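Local atomic coordinates of glucose 1-dehydrogenase (Haloferax mediterranei, PDB entry 2VWG), a protein that catalyses the zinc-dependent oxidation of D-glucose and some other aldoses with NADP+, its preferred coenzyme, or NAD+, forming the lactone from glucose. Residues V35-T40 and G122-F127; H63-V68 and V83-R88; D102-A107 and N303-H308. All blocks are in the same frame, centred on the assembly; numbering follows the deposited sequence.

All three contacts are chiefly buried, but contact 3 reaches the surface at D102. Contacts 1 and 2, centres about 9 Å apart, share the sheet in which strands 27-37 and 64-71 are neighbours; contact 1 gives the zinc one protein ligand (D38), contact 2 two (H63, E64). Contact 1 relies on apolar packing of V35 and V37 on M124, whereas contact 2 has paired backbone hydrogen bonds and a bridging water. Contact 3, about 14 Å from contact 2 between centres, links the GroES-like catalytic domain to the coenzyme-binding domain through a CH-pi contact of P104 on H305 and two water bridges. R88 NH1 of contact 2 hydrogen-bonds to P104 O, and all three touch the lactone.

Contact 1: V35-T40 and G122-F127. With ZN (zinc ion), chain D; NAP (NADP nicotinamide-adenine-dinucleotide phosphate), chain B; LGC (D-glucono-1,5-lactone), chain C.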
loop_
_atom_site.group_PDB
_atom_site.type_symbol
_atom_site.label_atom_id
_atom_site.label_comp_id
_atom_site.label_asym_id
_atom_site.label_seq_id
_atom_site.Cartn_x
_atom_site.Cartn_y
_atom_site.Cartn_z
ATOM N N VAL A 35 -30.551 15.339 -1.931
ATOM C CA VAL A 35 -29.288 15.214 -1.225
ATOM C C VAL A 35 -29.330 13.955 -0.377
ATOM O O VAL A 35 -30.264 13.748 0.403
ATOM C CB VAL A 35 -28.998 16.441 -0.321
ATOM C CG1 VAL A 35 -27.598 16.344 0.296
ATOM C CG2 VAL A 35 -29.131 17.710 -1.109
ATOM N N GLY A 36 -28.328 13.104 -0.560
ATOM C CA GLY A 36 -28.214 11.865 0.187
ATOM C C GLY A 36 -27.665 12.084 1.590
ATOM O O GLY A 36 -27.066 13.125 1.890
ATOM N N VAL A 37 -27.880 11.090 2.446
ATOM C CA VAL A 37 -27.353 11.084 3.809
ATOM C C VAL A 37 -26.507 9.841 3.972
ATOM O O VAL A 37 -26.855 8.783 3.436
ATOM C CB VAL A 37 -28.503 11.049 4.848
ATOM C CG1 VAL A 37 -27.937 10.978 6.277
ATOM C CG2 VAL A 37 -29.390 12.254 4.687
ATOM N N ASP A 38 -25.389 9.942 4.682
ATOM C CA ASP A 38 -24.568 8.741 4.938
ATOM C C ASP A 38 -23.990 8.743 6.349
ATOM O O ASP A 38 -24.277 9.640 7.143
ATOM C CB ASP A 38 -23.469 8.557 3.865
ATOM C CG ASP A 38 -22.307 9.530 4.013
ATOM O OD1 ASP A 38 -22.375 10.433 4.855
ATOM O OD2 ASP A 38 -21.320 9.396 3.264
ATOM N N GLY A 39 -23.191 7.721 6.637
ATOM C CA GLY A 39 -22.522 7.582 7.919
ATOM C C GLY A 39 -21.695 8.785 8.320
ATOM O O GLY A 39 -21.648 9.135 9.486
ATOM N N THR A 40 -21.024 9.405 7.353
ATOM C CA THR A 40 -20.213 10.588 7.629
ATOM C C THR A 40 -21.071 11.737 8.170
ATOM O O THR A 40 -20.662 12.426 9.098
ATOM C CB THR A 40 -19.450 11.051 6.379
ATOM O OG1 THR A 40 -18.641 9.971 5.872
ATOM C CG2 THR A 40 -18.576 12.270 6.710
ATOM N N GLY A 122 -22.707 22.790 3.297
ATOM C CA GLY A 122 -23.076 21.759 2.326
ATOM C C GLY A 122 -24.213 22.120 1.399
ATOM O O GLY A 122 -24.465 23.294 1.124
ATOM N N TYR A 123 -24.921 21.095 0.928
ATOM C CA TYR A 123 -25.855 21.230 -0.179
ATOM C C TYR A 123 -27.325 21.049 0.206
ATOM O O TYR A 123 -28.167 21.088 -0.664
ATOM C CB TYR A 123 -25.487 20.248 -1.306
ATOM C CG TYR A 123 -24.082 20.440 -1.813
ATOM C CD1 TYR A 123 -23.126 19.452 -1.665
ATOM C CD2 TYR A 123 -23.708 21.627 -2.444
ATOM C CE1 TYR A 123 -21.831 19.638 -2.120
ATOM C CE2 TYR A 123 -22.424 21.813 -2.910
ATOM C CZ TYR A 123 -21.489 20.815 -2.743
ATOM O OH TYR A 123 -20.204 20.996 -3.191
ATOM N N MET A 124 -27.629 20.879 1.495
ATOM C CA MET A 124 -29.025 20.778 1.949
ATOM C C MET A 124 -29.672 22.137 2.120
ATOM O O MET A 124 -30.083 22.527 3.215
ATOM C CB MET A 124 -29.139 19.985 3.241
ATOM C CG MET A 124 -28.994 18.502 3.039
ATOM S SD MET A 124 -29.120 17.602 4.582
ATOM C CE MET A 124 -28.550 15.980 4.067
ATOM N N SER A 125 -29.754 22.836 0.999
ATOM C CA SER A 125 -30.430 24.112 0.884
ATOM C C SER A 125 -31.141 24.080 -0.459
ATOM O O SER A 125 -30.811 23.278 -1.331
ATOM C CB SER A 125 -29.437 25.273 0.977
ATOM O OG SER A 125 -28.392 25.142 0.033
ATOM N N GLU A 126 -32.128 24.943 -0.632
ATOM C CA GLU A 126 -32.891 24.952 -1.864
ATOM C C GLU A 126 -32.065 25.273 -3.101
ATOM O O GLU A 126 -32.353 24.771 -4.195
ATOM C CB GLU A 126 -34.062 25.926 -1.747
ATOM C CG GLU A 126 -35.066 25.457 -0.746
ATOM C CD GLU A 126 -36.245 26.396 -0.621
ATOM O OE1 GLU A 126 -37.163 26.309 -1.453
ATOM O OE2 GLU A 126 -36.249 27.201 0.324
ATOM N N PHE A 127 -31.070 26.134 -2.920
ATOM C CA PHE A 127 -30.170 26.544 -3.983
ATOM C C PHE A 127 -28.761 26.555 -3.454
ATOM O O PHE A 127 -28.538 26.737 -2.256
ATOM C CB PHE A 127 -30.502 27.963 -4.467
ATOM C CG PHE A 127 -31.852 28.086 -5.069
ATOM C CD1 PHE A 127 -32.966 28.296 -4.258
ATOM C CD2 PHE A 127 -32.028 27.970 -6.436
ATOM C CE1 PHE A 127 -34.224 28.398 -4.805
ATOM C CE2 PHE A 127 -33.294 28.073 -6.994
ATOM C CZ PHE A 127 -34.395 28.284 -6.170
HETATM ZN ZN ZN D . -21.243 10.494 1.489
HETATM P PA NAP B . -22.493 3.317 7.880
HETATM O O1A NAP B . -23.796 3.443 7.194
HETATM O O2A NAP B . -22.370 3.699 9.278
HETATM O O5B NAP B . -22.020 1.805 7.658
HETATM C C5B NAP B . -21.068 1.240 8.514
HETATM C C4B NAP B . -21.452 -0.214 8.687
HETATM O O4B NAP B . -20.382 -0.924 9.256
HETATM C C3B NAP B . -22.676 -0.374 9.596
HETATM O O3B NAP B . -23.731 -0.988 8.889
HETATM C C2B NAP B . -22.150 -1.234 10.722
HETATM O O2B NAP B . -23.072 -2.195 11.137
HETATM C C1B NAP B . -20.906 -1.893 10.119
HETATM N N9A NAP B . -19.961 -2.279 11.172
HETATM C C8A NAP B . -19.338 -1.465 12.083
HETATM N N7A NAP B . -18.555 -2.230 12.873
HETATM C C5A NAP B . -18.678 -3.511 12.482
HETATM C C6A NAP B . -18.117 -4.691 12.942
HETATM N N6A NAP B . -17.274 -4.688 13.962
HETATM N N1A NAP B . -18.445 -5.872 12.324
HETATM C C2A NAP B . -19.308 -5.890 11.246
HETATM N N3A NAP B . -19.867 -4.715 10.793
HETATM C C4A NAP B . -19.554 -3.554 11.406
HETATM O O3 NAP B . -21.409 4.167 7.049
HETATM P PN NAP B . -21.240 4.343 5.467
HETATM O O1N NAP B . -21.509 3.070 4.739
HETATM O O2N NAP B . -21.922 5.586 5.018
HETATM O O5D NAP B . -19.650 4.592 5.484
HETATM C C5D NAP B . -18.794 3.603 6.010
HETATM C C4D NAP B . -17.511 4.228 6.529
HETATM O O4D NAP B . -16.817 4.840 5.450
HETATM C C3D NAP B . -17.734 5.324 7.564
HETATM O O3D NAP B . -16.672 5.270 8.490
HETATM C C2D NAP B . -17.648 6.588 6.746
HETATM O O2D NAP B . -17.295 7.700 7.506
HETATM C C1D NAP B . -16.560 6.198 5.752
HETATM N N1N NAP B . -16.540 6.960 4.497
HETATM C C2N NAP B . -15.323 7.398 4.059
HETATM C C3N NAP B . -15.220 8.078 2.867
HETATM C C7N NAP B . -13.850 8.349 2.325
HETATM O O7N NAP B . -13.725 9.402 1.440
HETATM N N7N NAP B . -12.812 7.617 2.741
HETATM C C4N NAP B . -16.355 8.348 2.122
HETATM C C5N NAP B . -17.587 7.880 2.580
HETATM C C6N NAP B . -17.668 7.183 3.775
HETATM P P2B NAP B . -24.155 -1.907 12.307
HETATM O O1X NAP B . -25.195 -1.020 11.732
HETATM O O2X NAP B . -23.516 -1.283 13.500
HETATM O O3X NAP B . -24.721 -3.278 12.589
HETATM C C1 LGC C . -17.163 11.529 2.927
HETATM C C2 LGC C . -17.147 12.154 1.580
HETATM O O5 LGC C . -16.095 11.689 3.839
HETATM O O1 LGC C . -18.132 10.864 3.270
HETATM O O2 LGC C . -17.723 11.272 0.648
HETATM C C3 LGC C . -15.762 12.561 1.104
HETATM O O3 LGC C . -15.895 13.518 0.076
HETATM C C4 LGC C . -14.934 13.160 2.230
HETATM O O4 LGC C . -13.659 13.454 1.712
HETATM C C5 LGC C . -14.835 12.151 3.378
HETATM C C6 LGC C . -14.050 12.721 4.561
HETATM O O6 LGC C . -14.739 13.827 5.092
HETATM O O HOH W 1 -19.942 9.918 0.337
#
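V35 and M124 form the main apolar junction between the end of strand 27-37 and the loop 122-127. Followed outward from the backbone, V35 places every side-chain carbon against that loop. Its CB lies 3.9 Å from M124 CG. With CG1 anti to the backbone N (chi1 -174°), this methyl packs 3.8 Å from M124 CG and also meets M124 CE. The other branch, CG2, turns to Y123, the residue before M124, and lies 3.5 Å from Y123 O. Shortening V35 to alanine removes both methyls and is likely to leave a gap beside M124 CG and CE and over Y123 O. The methionine chain is extended beyond CG, which carries CE along the strand to V37, where CE and V37 CG2 approach to 3.9 Å with the side chains at about a right angle.

Just past this packing the strand gives way to helix 39-46, and the chemistry becomes polar. D38 OD2 binds the zinc ion at 2.1 Å, in company with H63, E64 and a water. G39 N donates to NADP O2N, while T40 OG1 has two partners: it accepts from NADP O2D at 3.1 Å and donates to O1 of the lactone at 2.8 Å. Such a strand-to-helix turn, carrying a zinc ligand between a hydrophobic core and the bound coenzyme, belongs to the catalytic site of the zinc-containing alcohol dehydrogenase family.

Contact 2: H63-V68 and V83-R88; sequences HEAVGV and VVPTVR. With ZN (zinc ion), chain D; LGC (D-glucono-1,5-lactone), chain C.
An antiparallel beta hairpin made by strands 64-71 and 82-85 pairs G67 with V83 and carries two ligands of the catalytic zinc at one end. G67 and V83 are a hydrogen-bonded pair: G67 N donates to V83 O at 2.9 Å (N-H...O 164°), and V83 N returns a bond of equal length to G67 O (170°). The same V83 O receives a CA-H...O contact from V66 CA at 3.4 Å, so two donors converge on one carbonyl.

Towards the zinc the direct backbone bonding gives way to packing and water. P85, whose ring nitrogen has no hydrogen to donate, sets its CD 3.3 Å from A65 O, and both methyls of V84 lie close to that oxygen too. P85 CG faces A65 CB at 4.0 Å, an apolar touch. One water then spans the strands, donating to H63 O and P85 O and accepting from A65 N, which gives three otherwise separated backbone atoms a common partner. V87 CG2 rests 3.4 Å from the same H63 O.

The zinc is bound by H63 NE2 and E64 OE2, each at 2.1 Å. H63 CG sits between the backbone N and the carbonyl carbon (chi1 63°), which turns the imidazole to the metal, where a zinc-bound water lies in the ring plane at its edge. D38 is a further ligand, and E64 OE1 forms a salt bridge with K349. Strand 27-37 borders strand 64-71, helix 149-165 meets H63, E64 and V87, and helix 306-318 packs on V84 and T86.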
loop_
_atom_site.group_PDB
_atom_site.type_symbol
_atom_site.label_atom_id
_atom_site.label_comp_id
_atom_site.label_asym_id
_atom_site.label_seq_id
_atom_site.Cartn_x
_atom_site.Cartn_y
_atom_site.Cartn_z
ATOM N N HIS A 63 -23.348 16.413 1.511
ATOM C CA HIS A 63 -22.234 16.437 0.567
ATOM C C HIS A 63 -22.485 15.571 -0.670
ATOM O O HIS A 63 -21.656 15.546 -1.571
ATOM C CB HIS A 63 -20.938 16.040 1.289
ATOM C CG HIS A 63 -20.961 14.650 1.834
ATOM N ND1 HIS A 63 -21.447 14.354 3.087
ATOM C CD2 HIS A 63 -20.627 13.464 1.265
ATOM C CE1 HIS A 63 -21.378 13.045 3.280
ATOM N NE2 HIS A 63 -20.876 12.486 2.195
ATOM N N GLU A 64 -23.628 14.877 -0.706
ATOM C CA GLU A 64 -24.018 13.997 -1.786
ATOM C C GLU A 64 -25.252 14.601 -2.453
ATOM O O GLU A 64 -26.372 14.347 -2.031
ATOM C CB GLU A 64 -24.408 12.614 -1.249
ATOM C CG GLU A 64 -23.362 11.871 -0.411
ATOM C CD GLU A 64 -23.874 10.545 0.099
ATOM O OE1 GLU A 64 -25.094 10.253 -0.037
ATOM O OE2 GLU A 64 -23.062 9.766 0.640
ATOM N N ALA A 65 -25.058 15.383 -3.497
ATOM C CA ALA A 65 -26.143 16.196 -4.042
ATOM C C ALA A 65 -26.276 16.052 -5.545
ATOM O O ALA A 65 -25.314 15.774 -6.245
ATOM C CB ALA A 65 -25.900 17.649 -3.706
ATOM N N VAL A 66 -27.488 16.259 -6.034
ATOM C CA VAL A 66 -27.734 16.414 -7.453
ATOM C C VAL A 66 -28.671 17.607 -7.612
ATOM O O VAL A 66 -29.600 17.793 -6.814
ATOM C CB VAL A 66 -28.328 15.124 -8.082
ATOM C CG1 VAL A 66 -29.609 14.677 -7.329
ATOM C CG2 VAL A 66 -28.565 15.299 -9.594
ATOM N N GLY A 67 -28.422 18.418 -8.630
ATOM C CA GLY A 67 -29.215 19.617 -8.856
ATOM C C GLY A 67 -29.417 19.913 -10.317
ATOM O O GLY A 67 -28.888 19.220 -11.182
ATOM N N VAL A 68 -30.183 20.957 -10.586
ATOM C CA VAL A 68 -30.392 21.448 -11.955
ATOM C C VAL A 68 -29.913 22.894 -12.049
ATOM O O VAL A 68 -30.200 23.705 -11.173
ATOM C CB VAL A 68 -31.871 21.310 -12.418
ATOM C CG1 VAL A 68 -32.822 21.992 -11.455
ATOM C CG2 VAL A 68 -32.033 21.869 -13.830
ATOM N N VAL A 83 -26.527 18.418 -12.746
ATOM C CA VAL A 83 -25.157 18.434 -12.235
ATOM C C VAL A 83 -25.030 17.852 -10.825
ATOM O O VAL A 83 -25.965 17.888 -10.015
ATOM C CB VAL A 83 -24.548 19.871 -12.217
ATOM C CG1 VAL A 83 -24.314 20.391 -13.650
ATOM C CG2 VAL A 83 -25.421 20.819 -11.403
ATOM N N VAL A 84 -23.857 17.281 -10.572
ATOM C CA VAL A 84 -23.441 16.819 -9.258
ATOM C C VAL A 84 -22.183 17.589 -8.870
ATOM O O VAL A 84 -21.216 17.600 -9.625
ATOM C CB VAL A 84 -23.174 15.310 -9.262
ATOM C CG1 VAL A 84 -22.464 14.859 -7.969
ATOM C CG2 VAL A 84 -24.497 14.545 -9.468
ATOM N N PRO A 85 -22.206 18.273 -7.709
ATOM C CA PRO A 85 -21.025 18.988 -7.270
ATOM C C PRO A 85 -19.995 18.075 -6.599
ATOM O O PRO A 85 -20.357 17.131 -5.888
ATOM C CB PRO A 85 -21.586 19.986 -6.259
ATOM C CG PRO A 85 -22.751 19.238 -5.636
ATOM C CD PRO A 85 -23.325 18.419 -6.757
ATOM N N THR A 86 -18.715 18.369 -6.823
ATOM C CA THR A 86 -17.645 17.808 -6.007
ATOM C C THR A 86 -17.694 18.428 -4.601
ATOM O O THR A 86 -18.392 19.414 -4.347
ATOM C CB THR A 86 -16.231 17.992 -6.645
ATOM O OG1 THR A 86 -15.832 19.370 -6.584
ATOM C CG2 THR A 86 -16.214 17.497 -8.113
ATOM N N VAL A 87 -16.928 17.852 -3.694
ATOM C CA VAL A 87 -17.037 18.196 -2.293
ATOM C C VAL A 87 -15.957 19.183 -1.818
ATOM O O VAL A 87 -16.247 20.057 -1.000
ATOM C CB VAL A 87 -17.051 16.926 -1.445
ATOM C CG1 VAL A 87 -17.026 17.260 0.060
ATOM C CG2 VAL A 87 -18.297 16.086 -1.823
ATOM N N ARG A 88 -14.740 19.089 -2.350
ATOM C CA ARG A 88 -13.659 19.927 -1.840
ATOM C C ARG A 88 -13.562 21.298 -2.516
ATOM O O ARG A 88 -13.774 21.435 -3.723
ATOM C CB ARG A 88 -12.319 19.192 -1.879
ATOM C CG ARG A 88 -12.189 18.282 -0.714
ATOM C CD ARG A 88 -10.885 17.565 -0.656
ATOM N NE ARG A 88 -10.879 16.647 0.480
ATOM C CZ ARG A 88 -9.804 15.984 0.904
ATOM N NH1 ARG A 88 -8.649 16.098 0.263
ATOM N NH2 ARG A 88 -9.891 15.195 1.963
HETATM ZN ZN ZN D . -21.243 10.494 1.489
HETATM C C1 LGC C . -17.163 11.529 2.927
HETATM C C2 LGC C . -17.147 12.154 1.580
HETATM O O5 LGC C . -16.095 11.689 3.839
HETATM O O1 LGC C . -18.132 10.864 3.270
HETATM O O2 LGC C . -17.723 11.272 0.648
HETATM C C3 LGC C . -15.762 12.561 1.104
HETATM O O3 LGC C . -15.895 13.518 0.076
HETATM C C4 LGC C . -14.934 13.160 2.230
HETATM O O4 LGC C . -13.659 13.454 1.712
HETATM C C5 LGC C . -14.835 12.151 3.378
HETATM C C6 LGC C . -14.050 12.721 4.561
HETATM O O6 LGC C . -14.739 13.827 5.092
HETATM O O HOH W 2 -22.199 15.819 -4.304
HETATM O O HOH W 1 -19.942 9.918 0.337
#

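Contact 3: D102-A107 and N303-H308. With LGC (D-glucono-1,5-lactone), chain C.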
loop_
_atom_site.group_PDB
_atom_site.type_symbol
_atom_site.label_atom_id
_atom_site.label_comp_id
_atom_site.label_asym_id
_atom_site.label_seq_id
_atom_site.Cartn_x
_atom_site.Cartn_y
_atom_site.Cartn_z
ATOM N N ASP A 102 -5.364 20.053 -10.151
ATOM C CA ASP A 102 -6.617 19.286 -10.260
ATOM C C ASP A 102 -6.582 17.947 -9.514
ATOM O O ASP A 102 -7.078 16.928 -10.000
ATOM C CB ASP A 102 -7.015 19.055 -11.733
ATOM C CG ASP A 102 -7.210 20.351 -12.502
ATOM O OD1 ASP A 102 -7.811 21.302 -11.954
ATOM O OD2 ASP A 102 -6.761 20.414 -13.665
ATOM N N GLN A 103 -6.003 17.954 -8.322
ATOM C CA GLN A 103 -6.062 16.781 -7.463
ATOM C C GLN A 103 -6.333 17.188 -6.008
ATOM O O GLN A 103 -5.594 16.806 -5.097
ATOM C CB GLN A 103 -4.784 15.933 -7.632
ATOM C CG GLN A 103 -3.452 16.660 -7.343
ATOM C CD GLN A 103 -2.204 15.762 -7.501
ATOM O OE1 GLN A 103 -1.178 15.980 -6.846
ATOM N NE2 GLN A 103 -2.292 14.759 -8.369
ATOM N N PRO A 104 -7.429 17.955 -5.780
ATOM C CA PRO A 104 -7.785 18.393 -4.430
ATOM C C PRO A 104 -8.065 17.246 -3.471
ATOM O O PRO A 104 -7.903 17.411 -2.268
ATOM C CB PRO A 104 -9.063 19.222 -4.640
ATOM C CG PRO A 104 -9.560 18.884 -5.973
ATOM C CD PRO A 104 -8.388 18.456 -6.786
ATOM N N ASP A 105 -8.464 16.095 -4.012
ATOM C CA ASP A 105 -8.690 14.895 -3.221
ATOM C C ASP A 105 -7.428 14.381 -2.514
ATOM O O ASP A 105 -7.524 13.575 -1.588
ATOM C CB ASP A 105 -9.266 13.789 -4.112
ATOM C CG ASP A 105 -8.345 13.426 -5.261
ATOM O OD1 ASP A 105 -8.166 14.279 -6.166
ATOM O OD2 ASP A 105 -7.793 12.300 -5.237
ATOM N N MET A 106 -6.258 14.824 -2.975
ATOM C CA MET A 106 -4.979 14.478 -2.342
ATOM C C MET A 106 -4.483 15.540 -1.348
ATOM O O MET A 106 -3.447 15.361 -0.700
ATOM C CB MET A 106 -3.906 14.247 -3.407
ATOM C CG MET A 106 -4.251 13.196 -4.454
ATOM S SD MET A 106 -4.688 11.580 -3.789
ATOM C CE MET A 106 -3.154 11.072 -2.978
ATOM N N ALA A 107 -5.216 16.639 -1.208
ATOM C CA ALA A 107 -4.782 17.722 -0.327
ATOM C C ALA A 107 -4.847 17.273 1.137
ATOM O O ALA A 107 -5.793 16.578 1.549
ATOM C CB ALA A 107 -5.637 19.006 -0.561
ATOM N N ASN A 303 -12.074 11.047 -0.301
ATOM C CA ASN A 303 -12.579 12.020 -1.247
ATOM C C ASN A 303 -12.473 11.452 -2.669
ATOM O O ASN A 303 -12.315 10.236 -2.860
ATOM C CB ASN A 303 -11.839 13.367 -1.051
ATOM C CG ASN A 303 -12.548 14.552 -1.696
ATOM O OD1 ASN A 303 -12.015 15.153 -2.621
ATOM N ND2 ASN A 303 -13.739 14.891 -1.210
ATOM N N SER A 304 -12.610 12.315 -3.663
ATOM C CA SER A 304 -12.626 11.912 -5.066
ATOM C C SER A 304 -12.685 13.192 -5.882
ATOM O O SER A 304 -13.005 14.252 -5.343
ATOM C CB SER A 304 -13.836 11.029 -5.376
ATOM O OG SER A 304 -15.056 11.660 -5.016
ATOM N N HIS A 305 -12.364 13.097 -7.165
ATOM C CA HIS A 305 -12.428 14.244 -8.029
ATOM C C HIS A 305 -13.123 13.945 -9.350
ATOM O O HIS A 305 -13.688 12.862 -9.544
ATOM C CB HIS A 305 -11.031 14.856 -8.219
ATOM C CG HIS A 305 -11.077 16.313 -8.572
ATOM N ND1 HIS A 305 -11.865 17.217 -7.886
ATOM C CD2 HIS A 305 -10.481 17.009 -9.571
ATOM C CE1 HIS A 305 -11.729 18.412 -8.433
ATOM N NE2 HIS A 305 -10.897 18.313 -9.458
ATOM N N VAL A 306 -13.084 14.910 -10.261
ATOM C CA VAL A 306 -14.007 14.938 -11.403
ATOM C C VAL A 306 -13.995 13.653 -12.191
ATOM O O VAL A 306 -15.039 13.115 -12.507
ATOM C CB VAL A 306 -13.736 16.165 -12.327
ATOM C CG1 VAL A 306 -14.549 16.084 -13.649
ATOM C CG2 VAL A 306 -14.066 17.451 -11.571
ATOM N N GLU A 307 -12.807 13.150 -12.495
ATOM C CA GLU A 307 -12.691 11.942 -13.306
ATOM C C GLU A 307 -13.382 10.743 -12.647
ATOM O O GLU A 307 -13.941 9.879 -13.326
ATOM C CB GLU A 307 -11.221 11.652 -13.621
ATOM C CG GLU A 307 -10.299 11.411 -12.386
ATOM C CD GLU A 307 -9.780 12.692 -11.653
ATOM O OE1 GLU A 307 -10.180 13.839 -12.007
ATOM O OE2 GLU A 307 -8.961 12.534 -10.704
ATOM N N HIS A 308 -13.374 10.712 -11.316
ATOM C CA HIS A 308 -14.051 9.657 -10.561
ATOM C C HIS A 308 -15.570 9.783 -10.638
ATOM O O HIS A 308 -16.263 8.776 -10.665
ATOM C CB HIS A 308 -13.591 9.668 -9.107
ATOM C CG HIS A 308 -12.104 9.552 -8.963
ATOM N ND1 HIS A 308 -11.351 10.478 -8.282
ATOM C CD2 HIS A 308 -11.226 8.656 -9.478
ATOM C CE1 HIS A 308 -10.075 10.136 -8.343
ATOM N NE2 HIS A 308 -9.973 9.032 -9.060
HETATM C C1 LGC C . -17.163 11.529 2.927
HETATM C C2 LGC C . -17.147 12.154 1.580
HETATM O O5 LGC C . -16.095 11.689 3.839
HETATM O O1 LGC C . -18.132 10.864 3.270
HETATM O O2 LGC C . -17.723 11.272 0.648
HETATM C C3 LGC C . -15.762 12.561 1.104
HETATM O O3 LGC C . -15.895 13.518 0.076
HETATM C C4 LGC C . -14.934 13.160 2.230
HETATM O O4 LGC C . -13.659 13.454 1.712
HETATM C C5 LGC C . -14.835 12.151 3.378
HETATM C C6 LGC C . -14.050 12.721 4.561
HETATM O O6 LGC C . -14.739 13.827 5.092
HETATM O O HOH W 3 -9.914 20.522 -10.663
HETATM O O HOH W 4 -7.573 13.455 -8.716
#
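P104 lies over one face of the H305 imidazole, the two side chains crossing at about a right angle. With H305 CG anti to the backbone N (chi1 -155°), the ring swings out to P104, whose CG stands 3.6 Å from the ring centroid, a CH-pi contact. V306 CG2 covers the opposite face, while a water at the ring edge joins H305 NE2 to D102 OD1.

The plane of the D105 carboxylate is nearly parallel to that of the ring (12° apart), yet D105 OD1 meets the histidine at H305 CB, 3.6 Å away. A second water donates to both D105 OD1 and E307 OE2, which probably eases repulsion between the carboxylates, and D105 OD2 has a salt bridge to K157. H308 ND1 accepts from H305 N at 3.0 Å, almost straight (176°) and near the ring plane, while H308 NE2 hydrogen-bonds to E160.

N303 OD1 rests 3.4 Å from D105 CB, while N303 ND2 donates to lactone O3 at 2.9 Å and to O4 at 3.3 Å. N303, whose N also hydrogen-bonds to NADP O7N, thus lies where catalytic and coenzyme-binding domains meet, the active-site cleft of this alcohol dehydrogenase family.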